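Local coordinates for ancylostoma secreted protein 1 (Necator americanus, PDB 3NT8) that is probably associated with the transition to parasitism by infective hookworm larvae and carries two cysteine-rich secretory (CAP) domains in one chain, at residues Asp36-Arg48 / Ser116-Ser128. Sequence-based numbering, arbitrary orientation.
Sequences DRQAFLDFHNNAR and SVKIEPTLSGWWS
Phe43 is the knob by which helix 36-48 enters helix 119-127, its ring seated among Glu120, Leu123, Ser124 and Trp127. The ring is brought there by a chi1 of -169°, which sets CG opposite the backbone N. Leu123 CB lies over one ring face, 3.9 Å from the centroid in a CH-pi contact, while Glu120 OE2 meets the edge in plane, 3.5 Å from Phe43 CE1. The same leucine divides its two methyls: CD1 touches the edge of the Phe40 ring, and CD2 comes within 3.6 Å of His44 CE1. One turn back, Ile119 makes the next layer of contact. Its CG2 sits over a face of Phe40, 3.9 Å from the centroid, and its CD1 runs on to Asp36 OD1. At the far end Ala47 CB rests on the six-membered ring of Trp127, a CH-pi contact of 3.5 Å to the centroid and nearly along the ring normal.

Such pairing illustrates how neighbouring helices in a CAP domain, an alpha-beta-alpha sandwich, are laid side by side against the central sheet. The two axes run in the same direction, 26° apart and 10.4 Å at closest approach, so contacts recur along the whole interface. Phe40 also touches Val173 and Cys175 of strand 170-177 and Cys162 of strand 159-167, carrying the layer down onto the sheet.

Behind the apolar contacts, hydrogen bonds hold His44 in place. His44 ND1 donates to Phe40 O at 2.9 Å, almost straight and in the imidazole plane, while NE2 is hydrogen-bonded to Tyr177 OH; gripped at both nitrogens, the ring has its rotation fixed beside Leu123. Asp36 OD2 is likewise held, by Tyr164 OH and Thr33 N.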
loop_
_atom_site.group_PDB
_atom_site.type_symbol
_atom_site.label_atom_id
_atom_site.label_comp_id
_atom_site.label_asym_id
_atom_site.label_seq_id
_atom_site.Cartn_x
_atom_site.Cartn_y
_atom_site.Cartn_z
ATOM N N ASP A 36 2.242 -20.500 22.428
ATOM C CA ASP A 36 1.541 -20.395 21.161
ATOM C C ASP A 36 1.873 -19.090 20.469
ATOM O O ASP A 36 2.097 -19.085 19.291
ATOM C CB ASP A 36 0.032 -20.440 21.385
ATOM C CG ASP A 36 -0.441 -21.790 21.927
ATOM O OD1 ASP A 36 0.217 -22.821 21.695
ATOM O OD2 ASP A 36 -1.503 -21.798 22.548
ATOM N N ARG A 37 1.900 -17.996 21.213
ATOM C CA ARG A 37 2.161 -16.719 20.621
ATOM C C ARG A 37 3.575 -16.718 20.069
ATOM O O ARG A 37 3.857 -16.004 19.114
ATOM C CB ARG A 37 2.022 -15.600 21.624
ATOM C CG ARG A 37 0.669 -15.441 22.177
ATOM C CD ARG A 37 0.670 -14.526 23.397
ATOM N NE ARG A 37 -0.702 -14.149 23.747
ATOM C CZ ARG A 37 -1.399 -14.776 24.671
ATOM N NH1 ARG A 37 -0.824 -15.732 25.388
ATOM N NH2 ARG A 37 -2.641 -14.394 24.907
ATOM N N GLN A 38 4.484 -17.422 20.730
ATOM C CA GLN A 38 5.866 -17.420 20.361
ATOM C C GLN A 38 5.968 -18.310 19.134
ATOM O O GLN A 38 6.703 -18.007 18.270
ATOM C CB GLN A 38 6.701 -17.921 21.551
ATOM C CG GLN A 38 8.219 -17.789 21.357
ATOM C CD GLN A 38 8.668 -16.356 21.530
ATOM O OE1 GLN A 38 8.483 -15.785 22.611
ATOM N NE2 GLN A 38 9.197 -15.734 20.463
ATOM N N ALA A 39 5.160 -19.366 19.015
ATOM C CA ALA A 39 5.231 -20.193 17.827
ATOM C C ALA A 39 4.631 -19.518 16.548
ATOM O O ALA A 39 5.150 -19.704 15.478
ATOM C CB ALA A 39 4.648 -21.556 18.065
ATOM N N PHE A 40 3.532 -18.785 16.681
ATOM C CA PHE A 40 3.056 -17.918 15.622
ATOM C C PHE A 40 4.090 -16.875 15.219
ATOM O O PHE A 40 4.382 -16.698 14.032
ATOM C CB PHE A 40 1.774 -17.207 16.043
ATOM C CG PHE A 40 0.565 -18.095 16.050
ATOM C CD1 PHE A 40 0.139 -18.719 14.890
ATOM C CD2 PHE A 40 -0.157 -18.284 17.223
ATOM C CE1 PHE A 40 -1.002 -19.526 14.926
ATOM C CE2 PHE A 40 -1.281 -19.044 17.274
ATOM C CZ PHE A 40 -1.706 -19.676 16.130
ATOM N N LEU A 41 4.614 -16.160 16.193
ATOM C CA LEU A 41 5.501 -15.066 15.885
ATOM C C LEU A 41 6.795 -15.535 15.234
ATOM O O LEU A 41 7.238 -14.900 14.278
ATOM C CB LEU A 41 5.782 -14.262 17.131
ATOM C CG LEU A 41 6.601 -12.992 16.981
ATOM C CD1 LEU A 41 5.857 -11.959 16.163
ATOM C CD2 LEU A 41 6.993 -12.457 18.386
ATOM N N ASP A 42 7.425 -16.589 15.783
ATOM C CA ASP A 42 8.700 -17.091 15.279
ATOM C C ASP A 42 8.577 -17.642 13.858
ATOM O O ASP A 42 9.463 -17.425 12.989
ATOM C CB ASP A 42 9.219 -18.213 16.212
ATOM C CG ASP A 42 9.743 -17.683 17.527
ATOM O OD1 ASP A 42 9.883 -16.436 17.682
ATOM O OD2 ASP A 42 10.055 -18.529 18.397
ATOM N N PHE A 43 7.497 -18.377 13.604
ATOM C CA PHE A 43 7.336 -18.976 12.273
ATOM C C PHE A 43 7.283 -17.824 11.221
ATOM O O PHE A 43 7.869 -17.911 10.123
ATOM C CB PHE A 43 6.097 -19.888 12.222
ATOM C CG PHE A 43 6.011 -20.735 10.961
ATOM C CD1 PHE A 43 6.251 -22.127 11.019
ATOM C CD2 PHE A 43 5.680 -20.166 9.730
ATOM C CE1 PHE A 43 6.186 -22.892 9.872
ATOM C CE2 PHE A 43 5.618 -20.952 8.575
ATOM C CZ PHE A 43 5.844 -22.321 8.658
ATOM N N HIS A 44 6.610 -16.741 11.556
ATOM C CA HIS A 44 6.476 -15.685 10.571
ATOM C C HIS A 44 7.829 -15.006 10.342
ATOM O O HIS A 44 8.191 -14.771 9.206
ATOM C CB HIS A 44 5.432 -14.640 10.949
ATOM C CG HIS A 44 4.004 -15.022 10.649
ATOM N ND1 HIS A 44 3.242 -15.817 11.484
ATOM C CD2 HIS A 44 3.169 -14.641 9.644
ATOM C CE1 HIS A 44 2.023 -15.947 10.977
ATOM N NE2 HIS A 44 1.951 -15.234 9.868
ATOM N N ASN A 45 8.543 -14.657 11.428
ATOM C CA ASN A 45 9.828 -13.947 11.307
ATOM C C ASN A 45 10.977 -14.763 10.755
ATOM O O ASN A 45 11.874 -14.216 10.122
ATOM C CB ASN A 45 10.239 -13.377 12.645
ATOM C CG ASN A 45 9.366 -12.265 13.044
ATOM O OD1 ASN A 45 8.946 -11.479 12.191
ATOM N ND2 ASN A 45 9.050 -12.181 14.340
ATOM N N ASN A 46 10.979 -16.051 11.042
ATOM C CA ASN A 46 11.982 -16.923 10.476
ATOM C C ASN A 46 11.802 -17.050 8.967
ATOM O O ASN A 46 12.801 -17.103 8.231
ATOM C CB ASN A 46 11.957 -18.327 11.126
ATOM C CG ASN A 46 12.376 -18.268 12.582
ATOM O OD1 ASN A 46 13.176 -17.419 12.933
ATOM N ND2 ASN A 46 11.837 -19.142 13.422
ATOM N N ALA A 47 10.553 -17.176 8.531
ATOM C CA ALA A 47 10.229 -17.285 7.125
ATOM C C ALA A 47 10.437 -15.949 6.424
ATOM O O ALA A 47 10.938 -15.920 5.286
ATOM C CB ALA A 47 8.745 -17.810 6.888
ATOM N N ARG A 48 10.105 -14.862 7.095
ATOM C CA ARG A 48 10.407 -13.536 6.481
ATOM C C ARG A 48 11.924 -13.269 6.264
ATOM O O ARG A 48 12.312 -12.617 5.268
ATOM C CB ARG A 48 9.725 -12.385 7.241
ATOM C CG ARG A 48 8.185 -12.439 7.172
ATOM C CD ARG A 48 7.408 -11.603 8.244
ATOM N NE ARG A 48 7.568 -10.189 7.982
ATOM C CZ ARG A 48 6.785 -9.466 7.180
ATOM N NH1 ARG A 48 5.672 -10.013 6.620
ATOM N NH2 ARG A 48 7.090 -8.196 6.998
ATOM N N SER A 116 -2.468 -26.778 20.016
ATOM C CA SER A 116 -1.207 -26.166 19.668
ATOM C C SER A 116 -0.453 -26.945 18.553
ATOM O O SER A 116 0.360 -26.376 17.799
ATOM C CB SER A 116 -0.389 -25.958 20.943
ATOM O OG SER A 116 -0.177 -27.210 21.605
ATOM N N VAL A 117 -0.765 -28.232 18.384
ATOM C CA VAL A 117 -0.013 -29.027 17.376
ATOM C C VAL A 117 -0.443 -28.750 15.951
ATOM O O VAL A 117 0.216 -29.177 14.984
ATOM C CB VAL A 117 0.024 -30.543 17.678
ATOM C CG1 VAL A 117 0.660 -30.754 19.087
ATOM C CG2 VAL A 117 -1.386 -31.157 17.577
ATOM N N LYS A 118 -1.533 -27.996 15.841
ATOM C CA LYS A 118 -2.014 -27.578 14.547
ATOM C C LYS A 118 -1.479 -26.213 14.133
ATOM O O LYS A 118 -1.825 -25.712 13.037
ATOM C CB LYS A 118 -3.541 -27.596 14.532
ATOM C CG LYS A 118 -4.121 -28.975 14.412
ATOM C CD LYS A 118 -3.996 -29.541 12.985
ATOM C CE LYS A 118 -4.344 -30.987 12.956
ATOM N NZ LYS A 118 -4.235 -31.502 11.569
ATOM N N ILE A 119 -0.640 -25.596 14.971
ATOM C CA ILE A 119 -0.120 -24.286 14.606
ATOM C C ILE A 119 0.857 -24.380 13.416
ATOM O O ILE A 119 0.794 -23.577 12.503
ATOM C CB ILE A 119 0.545 -23.517 15.776
ATOM C CG1 ILE A 119 -0.470 -23.130 16.861
ATOM C CG2 ILE A 119 1.247 -22.223 15.211
ATOM C CD1 ILE A 119 0.251 -22.566 18.122
ATOM N N GLU A 120 1.742 -25.350 13.436
ATOM C CA GLU A 120 2.779 -25.442 12.457
ATOM C C GLU A 120 2.263 -25.857 11.086
ATOM O O GLU A 120 2.624 -25.256 10.088
ATOM C CB GLU A 120 3.924 -26.353 12.953
ATOM C CG GLU A 120 5.266 -26.225 12.112
ATOM C CD GLU A 120 5.258 -26.903 10.724
ATOM O OE1 GLU A 120 4.500 -27.911 10.463
ATOM O OE2 GLU A 120 6.061 -26.426 9.877
ATOM N N PRO A 121 1.415 -26.894 11.045
ATOM C CA PRO A 121 0.912 -27.277 9.752
ATOM C C PRO A 121 -0.065 -26.245 9.185
ATOM O O PRO A 121 -0.229 -26.205 7.978
ATOM C CB PRO A 121 0.248 -28.660 10.018
ATOM C CG PRO A 121 -0.190 -28.553 11.449
ATOM C CD PRO A 121 1.040 -27.875 12.089
ATOM N N THR A 122 -0.730 -25.443 10.039
ATOM C CA THR A 122 -1.550 -24.323 9.524
ATOM C C THR A 122 -0.694 -23.261 8.811
ATOM O O THR A 122 -0.979 -22.844 7.677
ATOM C CB THR A 122 -2.354 -23.610 10.616
ATOM O OG1 THR A 122 -3.229 -24.566 11.190
ATOM C CG2 THR A 122 -3.209 -22.473 10.030
ATOM N N LEU A 123 0.349 -22.826 9.507
ATOM C CA LEU A 123 1.182 -21.764 9.021
ATOM C C LEU A 123 2.001 -22.254 7.773
ATOM O O LEU A 123 2.181 -21.502 6.788
ATOM C CB LEU A 123 2.033 -21.167 10.146
ATOM C CG LEU A 123 1.417 -19.919 10.837
ATOM C CD1 LEU A 123 0.136 -20.304 11.521
ATOM C CD2 LEU A 123 2.320 -19.398 11.866
ATOM N N SER A 124 2.440 -23.499 7.797
ATOM C CA SER A 124 3.193 -24.010 6.681
ATOM C C SER A 124 2.366 -24.264 5.445
ATOM O O SER A 124 2.870 -24.151 4.294
ATOM C CB SER A 124 4.087 -25.210 7.094
ATOM O OG SER A 124 3.379 -26.387 7.409
ATOM N N GLY A 125 1.097 -24.581 5.664
ATOM C CA GLY A 125 0.063 -24.647 4.615
ATOM C C GLY A 125 -0.216 -23.266 3.968
ATOM O O GLY A 125 -0.331 -23.162 2.730
ATOM N N TRP A 126 -0.308 -22.231 4.786
ATOM C CA TRP A 126 -0.387 -20.827 4.292
ATOM C C TRP A 126 0.822 -20.447 3.478
ATOM O O TRP A 126 0.704 -19.893 2.390
ATOM C CB TRP A 126 -0.566 -19.832 5.448
ATOM C CG TRP A 126 -1.865 -19.917 6.126
ATOM C CD1 TRP A 126 -3.036 -20.472 5.611
ATOM C CD2 TRP A 126 -2.218 -19.406 7.424
ATOM N NE1 TRP A 126 -4.041 -20.345 6.530
ATOM C CE2 TRP A 126 -3.570 -19.733 7.657
ATOM C CE3 TRP A 126 -1.532 -18.716 8.404
ATOM C CZ2 TRP A 126 -4.258 -19.376 8.827
ATOM C CZ3 TRP A 126 -2.215 -18.389 9.587
ATOM C CH2 TRP A 126 -3.560 -18.730 9.782
ATOM N N TRP A 127 1.985 -20.777 4.032
ATOM C CA TRP A 127 3.256 -20.426 3.463
ATOM C C TRP A 127 3.559 -21.147 2.096
ATOM O O TRP A 127 4.286 -20.584 1.256
ATOM C CB TRP A 127 4.376 -20.669 4.534
ATOM C CG TRP A 127 5.750 -20.042 4.082
ATOM C CD1 TRP A 127 6.782 -20.685 3.456
ATOM C CD2 TRP A 127 6.127 -18.646 4.137
ATOM N NE1 TRP A 127 7.798 -19.802 3.178
ATOM C CE2 TRP A 127 7.416 -18.539 3.565
ATOM C CE3 TRP A 127 5.512 -17.487 4.648
ATOM C CZ2 TRP A 127 8.096 -17.341 3.497
ATOM C CZ3 TRP A 127 6.185 -16.294 4.576
ATOM C CH2 TRP A 127 7.464 -16.221 3.993
ATOM N N SER A 128 2.935 -22.310 1.837
ATOM C CA SER A 128 3.316 -23.200 0.764
ATOM C C SER A 128 2.832 -22.645 -0.579
ATOM O O SER A 128 3.096 -23.226 -1.613
ATOM C CB SER A 128 2.857 -24.680 1.001
ATOM O OG SER A 128 1.436 -24.817 1.081
#